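Local coordinates for protein uroporphyrin-III C-methyltransferase (PDB 1S4D) that catalyses two successive S-adenosyl-L-methionine-dependent methylations, at C-2 and C-7, that convert uroporphyrinogen III to precorrin-2 on the way to cobalamin and siroheme, at residues 8-13 with 31-36. Numbering follows the deposited sequence.
Sequences GLPALE and TLHAAN
L9 touches three side chains, those of L32, H33 and N36, at the start of helix 32-40, a worked example of how an irregular N-terminal segment is laid against a helix by side chains rather than by backbone pairing. Its CB points toward the helix, and a chi1 of -70° sets CG anti to the carbonyl carbon. Beyond CG the two methyls part: CD1 meets CB of L32 at 4.2 Å, the two side chains crossing at about a right angle, while CD2 comes obliquely to the imidazole of H33, 3.7 Å from CE1. Nearer the L9 backbone, CB lies 3.5 Å from ND2 of N36.

P10 adds a second apolar contact to the same imidazole. Its CD sits at the ring edge, near the ring plane, 3.5 Å from H33 CE1, so that this one carbon is approached by both a leucine methyl and a proline methylene. The nitrogen next to that carbon, NE2, is hydrogen-bonded to OD2 of D26 of the second subunit, and R124 and V126 of strand 123-126 also pack on the side chain. An alanine in place of H33 would probably leave that aspartate without its imidazole mate and open a gap beside L9 CD2 and P10 CD.

The helix start itself is capped by T31, whose OG1 accepts from A34 N at 3.0 Å. The segment before strand 16-21 is thus joined to the helix that follows this strand, and the start of that helix lies in the dimer interface. Chemically, two adjacent ring atoms of H33 do different work, CE1 taking the apolar contact within the chain and NE2 the polar bond between subunits; the aspartate would be expected to stabilise a protonated imidazole.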
# COMPACT_ATOMS: atom_id res chain seq x y z
N GLY B 8 -19.64 -6.56 -13.51
CA GLY B 8 -20.07 -7.36 -12.37
C GLY B 8 -19.53 -6.76 -11.07
O GLY B 8 -19.54 -7.40 -10.02
N LEU B 9 -19.04 -5.53 -11.17
CA LEU B 9 -18.56 -4.79 -10.00
C LEU B 9 -19.74 -4.27 -9.21
O LEU B 9 -20.80 -4.01 -9.78
CB LEU B 9 -17.66 -3.65 -10.43
CG LEU B 9 -16.34 -4.18 -10.99
CD1 LEU B 9 -15.36 -3.06 -11.27
CD2 LEU B 9 -15.72 -5.24 -10.06
N PRO B 10 -19.58 -4.13 -7.89
CA PRO B 10 -20.68 -3.70 -7.02
C PRO B 10 -21.07 -2.27 -7.33
O PRO B 10 -20.21 -1.44 -7.58
CB PRO B 10 -20.09 -3.78 -5.62
CG PRO B 10 -18.83 -4.53 -5.75
CD PRO B 10 -18.33 -4.34 -7.13
N ALA B 11 -22.36 -2.00 -7.36
CA ALA B 11 -22.87 -0.64 -7.50
C ALA B 11 -22.54 0.17 -6.26
O ALA B 11 -22.53 -0.37 -5.16
CB ALA B 11 -24.36 -0.69 -7.68
N LEU B 12 -22.26 1.46 -6.42
CA LEU B 12 -22.30 2.37 -5.28
C LEU B 12 -23.75 2.78 -5.02
O LEU B 12 -24.33 3.59 -5.73
CB LEU B 12 -21.34 3.54 -5.47
CG LEU B 12 -21.49 4.84 -4.67
CD1 LEU B 12 -21.50 4.65 -3.13
CD2 LEU B 12 -20.40 5.83 -5.13
N GLU B 13 -24.33 2.17 -3.99
CA GLU B 13 -25.75 2.21 -3.68
C GLU B 13 -26.23 3.50 -3.04
O GLU B 13 -25.54 4.07 -2.22
CB GLU B 13 -26.05 1.08 -2.70
CG GLU B 13 -27.20 0.20 -3.13
CD GLU B 13 -26.70 -1.06 -3.77
OE1 GLU B 13 -26.95 -1.26 -4.98
OE2 GLU B 13 -26.03 -1.84 -3.04
N THR B 31 -7.89 2.14 -8.89
CA THR B 31 -8.33 0.75 -9.09
C THR B 31 -9.60 0.74 -9.90
O THR B 31 -10.31 1.73 -9.92
CB THR B 31 -8.65 0.07 -7.76
OG1 THR B 31 -9.69 0.80 -7.08
CG2 THR B 31 -7.44 0.07 -6.80
N LEU B 32 -9.93 -0.40 -10.54
CA LEU B 32 -11.20 -0.55 -11.27
C LEU B 32 -12.40 -0.12 -10.40
O LEU B 32 -13.25 0.68 -10.83
CB LEU B 32 -11.36 -1.99 -11.78
CG LEU B 32 -10.68 -2.40 -13.10
CD1 LEU B 32 -9.39 -1.65 -13.38
CD2 LEU B 32 -10.42 -3.93 -13.23
N HIS B 33 -12.42 -0.61 -9.16
CA HIS B 33 -13.40 -0.25 -8.15
C HIS B 33 -13.54 1.28 -7.92
O HIS B 33 -14.65 1.80 -7.83
CB HIS B 33 -12.99 -0.87 -6.82
CG HIS B 33 -13.47 -2.27 -6.61
ND1 HIS B 33 -14.68 -2.73 -7.07
CD2 HIS B 33 -12.90 -3.30 -5.94
CE1 HIS B 33 -14.84 -3.99 -6.70
NE2 HIS B 33 -13.77 -4.36 -6.01
N ALA B 34 -12.40 1.97 -7.80
CA ALA B 34 -12.39 3.41 -7.62
C ALA B 34 -12.97 4.11 -8.84
O ALA B 34 -13.87 4.96 -8.71
CB ALA B 34 -10.98 3.90 -7.32
N ALA B 35 -12.47 3.75 -10.03
CA ALA B 35 -12.97 4.28 -11.31
C ALA B 35 -14.47 4.01 -11.47
O ALA B 35 -15.25 4.87 -11.87
CB ALA B 35 -12.20 3.69 -12.47
N ASN B 36 -14.88 2.79 -11.12
CA ASN B 36 -16.29 2.48 -11.04
C ASN B 36 -17.08 3.36 -10.05
O ASN B 36 -18.12 3.88 -10.40
CB ASN B 36 -16.53 0.98 -10.81
CG ASN B 36 -17.92 0.55 -11.21
OD1 ASN B 36 -18.44 0.99 -12.23
ND2 ASN B 36 -18.54 -0.27 -10.38